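Local coordinates for protein aspartate aminotransferase, mitochondrial (Trypanosoma brucei brucei, PDB 4W5K) that probably catalyses the reversible, pyridoxal phosphate-dependent transfer of an amino group from aspartate to 2-oxoglutarate, working as a homodimer, at residues 229-232 with 236-239; 143-148 with 171-176; 245-250 with 294-299. The protein carries 1 engineered substitution. All coordinates share one frame; numbering follows the deposited sequence.

Contact 1 of 3, residues 229-232 with 236-239; sequences HLVD and NLIV
Leu-237 fills the angle between Leu-230 and Val-231 with its forked end, one methyl to each neighbour. Leu-237 CD2 comes up against the branch point of Val-231, 3.7 Å from Val-231 CB, and lies nearly as close to the backbone, 3.8 Å from Val-231 CA. The other methyl, Leu-237 CD1, reaches the stem of Leu-230, 4.2 Å from Leu-230 CB. The fork is carried across by an extended first torsion, with Leu-237 CG roughly opposite its backbone N (chi1 158°). Val-231 meets it at about a right angle. Its CG1 sits between backbone N and carbonyl carbon (chi1 75°) and points away from the leucine, whereas Val-231 CG2 stays 4.0 Å from Leu-237 CD2. Both segments belong to a beta-alpha-beta crossover of the aminotransferase fold: strand 205-210 leads through helix 225-230 to the neighbouring parallel strand 238-242, and the contact closes the short connection from the helix into that last strand. All three touching side chains are buried; Pro-206 of the first strand packs on Leu-230 and Leu-237, and Phe-80 of helix 69-80 on Val-231 and Leu-237. No hydrogen bond crosses between the segments. Ser-260 OG bonds the amide of Leu-237, and Arg-91 NH2 makes a weak hydrogen bond to the carbonyl of Val-231. Bound D-malate lies about 12 Å from the Leu-230 side chain.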
ATOM      1  N   HIS A 229     -25.475   2.615  13.637  1.00 21.82           N
ATOM      2  CA  HIS A 229     -26.773   2.003  13.888  1.00 22.60           C
ATOM      3  C   HIS A 229     -26.648   0.458  13.831  1.00 26.23           C
ATOM      4  O   HIS A 229     -27.275  -0.275  14.628  1.00 25.99           O
ATOM      5  CB  HIS A 229     -27.793   2.530  12.871  1.00 22.46           C
ATOM      6  CG  HIS A 229     -29.198   2.078  13.112  1.00 23.09           C
ATOM      7  ND1 HIS A 229     -29.974   2.561  14.146  1.00 28.99           N
ATOM      8  CD2 HIS A 229     -29.982   1.217  12.425  1.00 24.96           C
ATOM      9  CE1 HIS A 229     -31.172   2.004  14.093  1.00 30.78           C
ATOM     10  NE2 HIS A 229     -31.203   1.185  13.055  1.00 28.27           N
ATOM     11  N   LEU A 230     -25.835  -0.029  12.895  1.00 22.47           N
ATOM     12  CA  LEU A 230     -25.713  -1.479  12.702  1.00 24.17           C
ATOM     13  C   LEU A 230     -24.875  -2.151  13.774  1.00 24.42           C
ATOM     14  O   LEU A 230     -25.066  -3.344  14.055  1.00 23.18           O
ATOM     15  CB  LEU A 230     -25.100  -1.800  11.337  1.00 23.28           C
ATOM     16  CG  LEU A 230     -26.092  -1.797  10.180  1.00 21.88           C
ATOM     17  CD1 LEU A 230     -25.337  -1.677   8.856  1.00 21.40           C
ATOM     18  CD2 LEU A 230     -26.994  -3.020  10.233  1.00 22.58           C
ATOM     19  N   VAL A 231     -23.932  -1.425  14.366  1.00 21.73           N
ATOM     20  CA  VAL A 231     -22.935  -2.138  15.185  1.00 22.40           C
ATOM     21  C   VAL A 231     -23.587  -2.792  16.426  1.00 28.81           C
ATOM     22  O   VAL A 231     -23.063  -3.777  16.958  1.00 28.48           O
ATOM     23  CB  VAL A 231     -21.756  -1.197  15.579  1.00 24.38           C
ATOM     24  CG1 VAL A 231     -22.163  -0.226  16.675  1.00 30.44           C
ATOM     25  CG2 VAL A 231     -20.522  -2.021  15.997  1.00 21.57           C
ATOM     26  N   ASP A 232     -24.763  -2.304  16.835  1.00 31.68           N
ATOM     27  CA  ASP A 232     -25.499  -2.914  17.956  1.00 37.28           C
ATOM     28  C   ASP A 232     -26.533  -3.964  17.535  1.00 35.07           C
ATOM     29  O   ASP A 232     -27.152  -4.597  18.388  1.00 35.02           O
ATOM     30  CB  ASP A 232     -26.232  -1.845  18.786  1.00 52.23           C
ATOM     31  CG  ASP A 232     -25.666  -0.445  18.589  1.00 62.54           C
ATOM     32  OD1 ASP A 232     -26.095   0.235  17.631  1.00 63.22           O
ATOM     33  OD2 ASP A 232     -24.803  -0.020  19.398  1.00 66.31           O
ATOM     34  N   ASN A 236     -21.571  -9.429  13.604  1.00 24.23           N
ATOM     35  CA  ASN A 236     -20.394  -8.903  12.915  1.00 24.89           C
ATOM     36  C   ASN A 236     -20.769  -7.845  11.896  1.00 25.81           C
ATOM     37  O   ASN A 236     -21.591  -8.104  11.008  1.00 22.16           O
ATOM     38  CB  ASN A 236     -19.625 -10.020  12.191  1.00 24.43           C
ATOM     39  CG  ASN A 236     -19.218 -11.149  13.109  1.00 25.67           C
ATOM     40  OD1 ASN A 236     -19.853 -12.207  13.136  1.00 27.52           O
ATOM     41  ND2 ASN A 236     -18.159 -10.936  13.870  1.00 24.00           N
ATOM     42  N   LEU A 237     -20.148  -6.668  12.029  1.00 20.49           N
ATOM     43  CA  LEU A 237     -20.201  -5.582  11.057  1.00 19.41           C
ATOM     44  C   LEU A 237     -18.789  -5.260  10.542  1.00 20.23           C
ATOM     45  O   LEU A 237     -17.850  -5.223  11.329  1.00 20.07           O
ATOM     46  CB  LEU A 237     -20.818  -4.332  11.696  1.00 19.37           C
ATOM     47  CG  LEU A 237     -20.494  -2.973  11.054  1.00 21.58           C
ATOM     48  CD1 LEU A 237     -21.307  -2.793   9.759  1.00 17.15           C
ATOM     49  CD2 LEU A 237     -20.799  -1.824  12.033  1.00 20.99           C
ATOM     50  N   ILE A 238     -18.644  -5.039   9.234  1.00 16.87           N
ATOM     51  CA  ILE A 238     -17.360  -4.635   8.657  1.00 16.30           C
ATOM     52  C   ILE A 238     -17.493  -3.199   8.166  1.00 18.67           C
ATOM     53  O   ILE A 238     -18.512  -2.855   7.572  1.00 19.19           O
ATOM     54  CB  ILE A 238     -16.937  -5.526   7.472  1.00 17.21           C
ATOM     55  CG1 ILE A 238     -16.995  -7.001   7.867  1.00 22.93           C
ATOM     56  CG2 ILE A 238     -15.506  -5.168   6.981  1.00 19.38           C
ATOM     57  CD1 ILE A 238     -18.095  -7.740   7.191  1.00 25.85           C
ATOM     58  N   VAL A 239     -16.474  -2.374   8.412  1.00 16.35           N
ATOM     59  CA  VAL A 239     -16.483  -1.002   7.908  1.00 17.80           C
ATOM     60  C   VAL A 239     -15.153  -0.693   7.224  1.00 17.24           C
ATOM     61  O   VAL A 239     -14.100  -0.866   7.844  1.00 18.55           O
ATOM     62  CB  VAL A 239     -16.700   0.038   9.026  1.00 16.25           C
ATOM     63  CG1 VAL A 239     -16.781   1.452   8.416  1.00 16.01           C
ATOM     64  CG2 VAL A 239     -17.992  -0.256   9.811  1.00 20.23           C
TER

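Contact 2 of 3, residues 143-148 with 171-176; sequences TPYSYY and SVILVH
Tyr-145 points its phenol at the backbone of strand 172-176 and donates from OH to Leu-174 O at 2.6 Å. The approach lies in the carbonyl plane at a C=O...O angle of 148°, and the acceptor in turn sits at the edge of the phenol ring, near the ring plane. The tyrosine is aimed this way by its first torsion, which places CG between the backbone N and the carbonyl carbon (chi1 55°). Two apolar branches pack on the tyrosine: Ile-173 CG2 meets the ring obliquely, 4.0 Å from Tyr-145 CE2, and Val-175, whose side chain runs about at right angles to the tyrosine, brings CG1 to 3.6 Å from Tyr-145 OH. The hydroxyl is also an acceptor: a water donates to Tyr-145 OH at 2.9 Å and receives the amide of His-176, N to water 3.0 Å. A second water donates both to Tyr-147 OH, 2.9 Å away, and to His-176 O, so both backbone polar atoms of His-176 are linked through water to tyrosines of 143-148. Strand 120-124 lies between the two strands in the sheet; the axes of segments 143-145 and 172-176 come within 9.1 Å and are inclined by 61°. This is the twisted, largely parallel central sheet of the class I aminotransferase fold, here bridged by a tyrosine and waters at the end of a strand whose His-176 lines the pyridoxal phosphate pocket.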
ATOM      1  N   THR A 143     -22.902  -9.535  -6.618  1.00 24.19           N
ATOM      2  CA  THR A 143     -24.194  -9.740  -7.262  0.53 25.58           C
ATOM      3  C   THR A 143     -25.149  -8.611  -6.856  1.00 24.99           C
ATOM      4  O   THR A 143     -25.107  -8.128  -5.731  1.00 27.05           O
ATOM      5  CB  THR A 143     -24.765 -11.118  -6.908  0.53 32.42           C
ATOM      6  OG1 THR A 143     -25.856 -11.432  -7.777  0.53 31.38           O
ATOM      7  CG2 THR A 143     -25.221 -11.165  -5.470  0.53 35.44           C
ATOM      8  N   PRO A 144     -26.001  -8.168  -7.788  1.00 26.56           N
ATOM      9  CA  PRO A 144     -26.744  -6.937  -7.467  1.00 24.52           C
ATOM     10  C   PRO A 144     -27.988  -7.071  -6.586  1.00 25.66           C
ATOM     11  O   PRO A 144     -28.646  -8.127  -6.568  1.00 27.87           O
ATOM     12  CB  PRO A 144     -27.153  -6.428  -8.853  1.00 25.97           C
ATOM     13  CG  PRO A 144     -27.319  -7.685  -9.648  1.00 28.96           C
ATOM     14  CD  PRO A 144     -26.153  -8.549  -9.201  1.00 27.90           C
ATOM     15  N   TYR A 145     -28.311  -5.983  -5.877  1.00 23.41           N
ATOM     16  CA  TYR A 145     -29.661  -5.751  -5.343  1.00 23.39           C
ATOM     17  C   TYR A 145     -30.217  -4.464  -5.936  1.00 23.70           C
ATOM     18  O   TYR A 145     -29.466  -3.538  -6.253  1.00 23.84           O
ATOM     19  CB  TYR A 145     -29.689  -5.681  -3.805  1.00 25.00           C
ATOM     20  CG  TYR A 145     -28.773  -4.670  -3.119  1.00 23.89           C
ATOM     21  CD1 TYR A 145     -29.079  -3.312  -3.090  1.00 22.43           C
ATOM     22  CD2 TYR A 145     -27.632  -5.089  -2.440  1.00 20.45           C
ATOM     23  CE1 TYR A 145     -28.253  -2.391  -2.433  1.00 23.43           C
ATOM     24  CE2 TYR A 145     -26.798  -4.176  -1.781  1.00 20.29           C
ATOM     25  CZ  TYR A 145     -27.109  -2.837  -1.781  1.00 22.10           C
ATOM     26  OH  TYR A 145     -26.294  -1.940  -1.133  1.00 21.69           O
ATOM     27  N   SER A 146     -31.536  -4.417  -6.081  1.00 24.26           N
ATOM     28  CA  SER A 146     -32.202  -3.229  -6.579  1.00 25.78           C
ATOM     29  C   SER A 146     -31.855  -2.029  -5.715  1.00 22.89           C
ATOM     30  O   SER A 146     -31.834  -2.116  -4.484  1.00 21.15           O
ATOM     31  CB  SER A 146     -33.713  -3.446  -6.608  1.00 24.79           C
ATOM     32  OG  SER A 146     -34.068  -4.526  -7.454  1.00 29.92           O
ATOM     33  N   TYR A 147     -31.557  -0.907  -6.355  1.00 21.30           N
ATOM     34  CA  TYR A 147     -31.116   0.272  -5.619  1.00 20.29           C
ATOM     35  C   TYR A 147     -31.435   1.534  -6.389  1.00 23.07           C
ATOM     36  O   TYR A 147     -32.209   2.374  -5.925  1.00 25.08           O
ATOM     37  CB  TYR A 147     -29.599   0.210  -5.317  1.00 18.23           C
ATOM     38  CG  TYR A 147     -29.133   1.359  -4.453  1.00 18.08           C
ATOM     39  CD1 TYR A 147     -29.329   1.338  -3.077  1.00 18.19           C
ATOM     40  CD2 TYR A 147     -28.507   2.469  -5.015  1.00 20.12           C
ATOM     41  CE1 TYR A 147     -28.916   2.392  -2.279  1.00 20.70           C
ATOM     42  CE2 TYR A 147     -28.087   3.549  -4.219  1.00 21.73           C
ATOM     43  CZ  TYR A 147     -28.304   3.493  -2.849  1.00 22.70           C
ATOM     44  OH  TYR A 147     -27.894   4.513  -2.026  1.00 23.96           O
ATOM     45  N   TYR A 148     -30.850   1.673  -7.574  1.00 23.01           N
ATOM     46  CA  TYR A 148     -31.048   2.902  -8.364  1.00 25.12           C
ATOM     47  C   TYR A 148     -32.250   2.814  -9.300  1.00 26.33           C
ATOM     48  O   TYR A 148     -32.453   1.812  -9.999  1.00 25.29           O
ATOM     49  CB  TYR A 148     -29.780   3.213  -9.166  1.00 22.71           C
ATOM     50  CG  TYR A 148     -29.871   4.449 -10.037  1.00 23.76           C
ATOM     51  CD1 TYR A 148     -29.800   5.721  -9.483  1.00 23.33           C
ATOM     52  CD2 TYR A 148     -29.999   4.342 -11.416  1.00 24.96           C
ATOM     53  CE1 TYR A 148     -29.866   6.858 -10.285  1.00 21.24           C
ATOM     54  CE2 TYR A 148     -30.049   5.453 -12.213  1.00 24.94           C
ATOM     55  CZ  TYR A 148     -29.988   6.719 -11.639  1.00 23.51           C
ATOM     56  OH  TYR A 148     -30.063   7.853 -12.431  1.00 27.17           O
ATOM     57  N   SER A 171     -26.122 -13.707   4.048  1.00 28.66           N
ATOM     58  CA  SER A 171     -25.438 -13.095   2.916  1.00 24.54           C
ATOM     59  C   SER A 171     -24.611 -11.891   3.367  1.00 23.84           C
ATOM     60  O   SER A 171     -24.974 -11.175   4.311  1.00 25.19           O
ATOM     61  CB  SER A 171     -26.447 -12.673   1.834  1.00 26.92           C
ATOM     62  OG  SER A 171     -27.069 -13.804   1.236  1.00 27.18           O
ATOM     63  N   VAL A 172     -23.486 -11.660   2.701  1.00 23.44           N
ATOM     64  CA  VAL A 172     -22.727 -10.435   2.937  1.00 22.30           C
ATOM     65  C   VAL A 172     -23.351  -9.304   2.086  1.00 20.79           C
ATOM     66  O   VAL A 172     -23.566  -9.477   0.877  1.00 21.87           O
ATOM     67  CB  VAL A 172     -21.238 -10.628   2.611  1.00 19.15           C
ATOM     68  CG1 VAL A 172     -20.462  -9.330   2.833  1.00 20.63           C
ATOM     69  CG2 VAL A 172     -20.675 -11.773   3.469  1.00 20.59           C
ATOM     70  N   ILE A 173     -23.656  -8.168   2.709  1.00 19.85           N
ATOM     71  CA  ILE A 173     -24.373  -7.094   2.017  1.00 19.25           C
ATOM     72  C   ILE A 173     -23.536  -5.832   2.048  1.00 20.49           C
ATOM     73  O   ILE A 173     -23.321  -5.264   3.117  1.00 18.40           O
ATOM     74  CB  ILE A 173     -25.730  -6.787   2.677  1.00 18.89           C
ATOM     75  CG1 ILE A 173     -26.576  -8.065   2.856  1.00 19.63           C
ATOM     76  CG2 ILE A 173     -26.513  -5.704   1.883  1.00 19.44           C
ATOM     77  CD1 ILE A 173     -27.072  -8.704   1.552  1.00 21.11           C
ATOM     78  N   LEU A 174     -23.052  -5.432   0.877  1.00 17.78           N
ATOM     79  CA  LEU A 174     -22.252  -4.215   0.704  1.00 17.30           C
ATOM     80  C   LEU A 174     -23.155  -2.984   0.599  1.00 18.19           C
ATOM     81  O   LEU A 174     -24.028  -2.962  -0.262  1.00 20.34           O
ATOM     82  CB  LEU A 174     -21.406  -4.336  -0.559  1.00 19.50           C
ATOM     83  CG  LEU A 174     -20.432  -3.208  -0.902  1.00 23.38           C
ATOM     84  CD1 LEU A 174     -19.371  -3.123   0.190  1.00 23.26           C
ATOM     85  CD2 LEU A 174     -19.788  -3.539  -2.245  1.00 25.79           C
ATOM     86  N   VAL A 175     -22.935  -1.985   1.452  1.00 15.55           N
ATOM     87  CA  VAL A 175     -23.735  -0.746   1.392  1.00 15.44           C
ATOM     88  C   VAL A 175     -22.806   0.462   1.459  1.00 18.15           C
ATOM     89  O   VAL A 175     -21.791   0.419   2.155  1.00 18.28           O
ATOM     90  CB  VAL A 175     -24.785  -0.656   2.534  1.00 17.96           C
ATOM     91  CG1 VAL A 175     -25.829  -1.793   2.434  1.00 18.62           C
ATOM     92  CG2 VAL A 175     -24.118  -0.618   3.925  1.00 19.04           C
ATOM     93  N   HIS A 176     -23.162   1.533   0.750  1.00 17.73           N
ATOM     94  CA  HIS A 176     -22.385   2.786   0.836  1.00 15.53           C
ATOM     95  C   HIS A 176     -22.963   3.608   2.007  1.00 18.66           C
ATOM     96  O   HIS A 176     -24.172   3.796   2.069  1.00 20.53           O
ATOM     97  CB  HIS A 176     -22.486   3.609  -0.454  1.00 19.28           C
ATOM     98  CG  HIS A 176     -21.974   2.920  -1.687  1.00 18.98           C
ATOM     99  ND1 HIS A 176     -21.262   3.595  -2.661  1.00 19.41           N
ATOM    100  CD2 HIS A 176     -22.090   1.639  -2.120  1.00 18.76           C
ATOM    101  CE1 HIS A 176     -20.961   2.757  -3.639  1.00 19.79           C
ATOM    102  NE2 HIS A 176     -21.450   1.563  -3.336  1.00 19.29           N
TER
HETATM  103  O   HOH W   1     -25.312   0.811  -1.261  1.00 23.02           O
HETATM  104  O   HOH W   2     -25.976   3.222  -0.310  1.00 23.17           O

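Contact 3 of 3, residues 245-250 with 294-299; sequences ANFGLY and SSILKD. Engineered in segment 245-250: Ala-245 (natural residue Lys).
Phe-247 presents the CD2-CE2-CZ edge of its ring to the C-terminal turn of helix 287-297, and the contact across the segments is wholly apolar. Ile-296 CD1 comes closest, 3.7 Å from Phe-247 CE2, and also touches Phe-247 CD2 at 3.8 Å. A second branch, Ile-296 CG2, lies in the ring plane 4.0 Å from CE2 of the same phenylalanine. The isoleucine and phenylalanine run alongside each other in opposite directions. Ile-296 can offer both methyls because CG2 is opposite its backbone N while CG1 lies beside that N (chi1 -71°), and an extended second torsion (chi2 167°) carries CD1 onward from CG1. Leu-297 adds a looser touch farther round the ring edge, CD2 to Phe-247 CZ at 4.3 Å. Trp-306 of helix 300-331 stacks on Phe-247, packs on Ile-296 and Leu-297, and donates from NE1 to Asn-246 O. The loop carrying Phe-247 follows strand 238-242 and includes Ser-244; Ser-242 and Ser-244 bind pyridoxal phosphate, and this is the cofactor-binding segment of the family. Ala-245 is engineered there in place of a lysine, probably the one that forms the Schiff base in related enzymes. Hydrogen bonds also act within each segment. Gly-248 N makes a weak one to Ala-245 O, 3.2 Å. After the helix, Asp-299 N bonds Ile-296 O at 3.1 Å, and the Asp-299 side chain is the N-cap of helix 300-331. Tyr-250, farther along the loop, meets Tyr-62 of the second subunit edge-to-face.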
ATOM      1  N   ALA A 245     -11.002  11.525   0.759  1.00 16.11           N
ATOM      2  CA  ALA A 245     -11.742  12.756   0.479  1.00 17.30           C
ATOM      3  C   ALA A 245     -11.861  13.675   1.705  1.00 17.68           C
ATOM      4  O   ALA A 245     -11.732  14.909   1.579  1.00 19.20           O
ATOM      5  CB  ALA A 245     -13.122  12.412  -0.070  1.00 17.66           C
ATOM      6  N   ASN A 246     -12.167  13.119   2.878  1.00 18.72           N
ATOM      7  CA  ASN A 246     -12.499  14.005   3.991  1.00 16.85           C
ATOM      8  C   ASN A 246     -11.284  14.690   4.615  1.00 22.49           C
ATOM      9  O   ASN A 246     -11.431  15.707   5.300  1.00 20.35           O
ATOM     10  CB  ASN A 246     -13.369  13.291   5.075  1.00 17.00           C
ATOM     11  CG  ASN A 246     -12.725  12.081   5.695  1.00 21.90           C
ATOM     12  OD1 ASN A 246     -11.576  11.763   5.438  1.00 17.10           O
ATOM     13  ND2 ASN A 246     -13.499  11.388   6.539  1.00 18.30           N
ATOM     14  N   PHE A 247     -10.081  14.181   4.334  1.00 20.16           N
ATOM     15  CA  PHE A 247      -8.864  14.939   4.695  1.00 18.63           C
ATOM     16  C   PHE A 247      -8.084  15.429   3.480  1.00 18.09           C
ATOM     17  O   PHE A 247      -7.024  16.066   3.621  1.00 19.34           O
ATOM     18  CB  PHE A 247      -7.951  14.087   5.576  1.00 17.67           C
ATOM     19  CG  PHE A 247      -8.399  13.977   7.014  1.00 16.80           C
ATOM     20  CD1 PHE A 247      -9.245  12.938   7.413  1.00 17.14           C
ATOM     21  CD2 PHE A 247      -7.936  14.888   7.966  1.00 20.41           C
ATOM     22  CE1 PHE A 247      -9.654  12.812   8.742  1.00 16.97           C
ATOM     23  CE2 PHE A 247      -8.332  14.788   9.303  1.00 20.09           C
ATOM     24  CZ  PHE A 247      -9.197  13.733   9.692  1.00 18.81           C
ATOM     25  N   GLY A 248      -8.596  15.153   2.283  1.00 17.72           N
ATOM     26  CA  GLY A 248      -7.894  15.531   1.067  1.00 19.50           C
ATOM     27  C   GLY A 248      -6.558  14.780   0.916  1.00 19.01           C
ATOM     28  O   GLY A 248      -5.618  15.299   0.313  1.00 22.02           O
ATOM     29  N   LEU A 249      -6.499  13.574   1.467  1.00 17.66           N
ATOM     30  CA  LEU A 249      -5.235  12.805   1.524  1.00 18.83           C
ATOM     31  C   LEU A 249      -5.120  11.734   0.457  1.00 22.02           C
ATOM     32  O   LEU A 249      -4.242  10.857   0.566  1.00 23.76           O
ATOM     33  CB  LEU A 249      -5.064  12.138   2.896  1.00 18.80           C
ATOM     34  CG  LEU A 249      -4.701  13.064   4.057  1.00 19.78           C
ATOM     35  CD1 LEU A 249      -4.840  12.308   5.371  1.00 19.60           C
ATOM     36  CD2 LEU A 249      -3.287  13.630   3.900  1.00 20.11           C
ATOM     37  N   TYR A 250      -5.964  11.821  -0.572  1.00 18.61           N
ATOM     38  CA  TYR A 250      -6.062  10.844  -1.664  1.00 18.78           C
ATOM     39  C   TYR A 250      -4.804  10.014  -1.946  1.00 16.34           C
ATOM     40  O   TYR A 250      -4.762   8.795  -1.670  1.00 18.73           O
ATOM     41  CB  TYR A 250      -6.469  11.576  -2.956  1.00 19.31           C
ATOM     42  CG  TYR A 250      -7.743  12.403  -2.844  1.00 18.83           C
ATOM     43  CD1 TYR A 250      -8.997  11.804  -3.009  1.00 19.47           C
ATOM     44  CD2 TYR A 250      -7.697  13.781  -2.630  1.00 18.59           C
ATOM     45  CE1 TYR A 250     -10.169  12.558  -2.922  1.00 20.82           C
ATOM     46  CE2 TYR A 250      -8.878  14.541  -2.558  1.00 19.89           C
ATOM     47  CZ  TYR A 250     -10.093  13.917  -2.697  1.00 20.02           C
ATOM     48  OH  TYR A 250     -11.249  14.653  -2.633  1.00 19.57           O
ATOM     49  N   SER A 294      -3.888  11.348  12.768  1.00 22.30           N
ATOM     50  CA  SER A 294      -3.728  11.193  14.213  1.00 23.40           C
ATOM     51  C   SER A 294      -3.455  12.541  14.900  1.00 29.82           C
ATOM     52  O   SER A 294      -4.007  12.842  15.976  1.00 28.83           O
ATOM     53  CB  SER A 294      -2.614  10.174  14.506  1.00 25.91           C
ATOM     54  OG  SER A 294      -2.376  10.074  15.900  1.00 29.25           O
ATOM     55  N   SER A 295      -2.624  13.360  14.261  1.00 24.47           N
ATOM     56  CA  SER A 295      -2.270  14.673  14.769  1.00 26.71           C
ATOM     57  C   SER A 295      -3.495  15.578  14.847  1.00 25.31           C
ATOM     58  O   SER A 295      -3.701  16.288  15.828  1.00 28.71           O
ATOM     59  CB  SER A 295      -1.210  15.302  13.877  1.00 29.21           C
ATOM     60  OG  SER A 295      -0.981  16.656  14.228  1.00 32.64           O
ATOM     61  N   ILE A 296      -4.301  15.543  13.799  1.00 23.24           N
ATOM     62  CA  ILE A 296      -5.467  16.416  13.758  1.00 26.01           C
ATOM     63  C   ILE A 296      -6.495  15.979  14.786  1.00 24.96           C
ATOM     64  O   ILE A 296      -6.992  16.803  15.539  1.00 29.85           O
ATOM     65  CB  ILE A 296      -6.097  16.456  12.362  1.00 24.55           C
ATOM     66  CG1 ILE A 296      -5.187  17.235  11.404  1.00 23.63           C
ATOM     67  CG2 ILE A 296      -7.478  17.097  12.425  1.00 25.16           C
ATOM     68  CD1 ILE A 296      -5.549  17.093   9.908  1.00 24.96           C
ATOM     69  N   LEU A 297      -6.784  14.684  14.853  1.00 24.75           N
ATOM     70  CA  LEU A 297      -7.885  14.213  15.693  1.00 23.48           C
ATOM     71  C   LEU A 297      -7.542  14.264  17.183  1.00 27.14           C
ATOM     72  O   LEU A 297      -8.437  14.331  18.026  1.00 28.45           O
ATOM     73  CB  LEU A 297      -8.298  12.801  15.292  1.00 23.01           C
ATOM     74  CG  LEU A 297      -8.992  12.727  13.929  1.00 21.73           C
ATOM     75  CD1 LEU A 297      -9.267  11.264  13.548  1.00 21.99           C
ATOM     76  CD2 LEU A 297     -10.282  13.609  13.896  1.00 27.25           C
ATOM     77  N   LYS A 298      -6.254  14.276  17.517  1.00 27.92           N
ATOM     78  CA  LYS A 298      -5.872  14.421  18.930  1.00 31.08           C
ATOM     79  C   LYS A 298      -5.720  15.876  19.393  1.00 33.47           C
ATOM     80  O   LYS A 298      -5.442  16.136  20.565  1.00 37.30           O
ATOM     81  CB  LYS A 298      -4.570  13.645  19.208  1.00 29.51           C
ATOM     82  CG  LYS A 298      -4.801  12.131  19.182  1.00 31.92           C
ATOM     83  CD  LYS A 298      -3.521  11.333  19.329  1.00 38.17           C
ATOM     84  CE  LYS A 298      -3.666  10.282  20.433  1.00 44.46           C
ATOM     85  NZ  LYS A 298      -4.752   9.279  20.165  1.00 43.47           N
ATOM     86  N   ASP A 299      -5.907  16.828  18.489  1.00 29.35           N
ATOM     87  CA  ASP A 299      -5.747  18.222  18.837  1.00 30.51           C
ATOM     88  C   ASP A 299      -7.078  18.962  18.689  1.00 33.39           C
ATOM     89  O   ASP A 299      -7.582  19.068  17.583  1.00 33.37           O
ATOM     90  CB  ASP A 299      -4.684  18.869  17.954  1.00 34.59           C
ATOM     91  CG  ASP A 299      -4.379  20.305  18.364  1.00 39.49           C
ATOM     92  OD1 ASP A 299      -3.454  20.507  19.172  1.00 44.97           O
ATOM     93  OD2 ASP A 299      -5.057  21.238  17.892  1.00 38.08           O
TER

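Overall arrangement
From the N terminus, contact 2 comes first: it closes a loop from 143-148 to 171-176 that takes in strand 154-155 and helix 157-166. Contact 1 follows as a short turn from helix 225-230 into strand 238-242, and contact 3 then spans from the loop after that strand to helix 287-297, enclosing strand 255-260 and helix 264-282. The three are in series, neither nested nor crossing. Contacts 1 and 2 reach the same central sheet, with nearest atoms about 5 Å apart. Contact 3 lies on the opposite side of the chain's centre from contact 2, their centres about 29 Å apart, and joins the cofactor-binding loop to the end of helix 287-297.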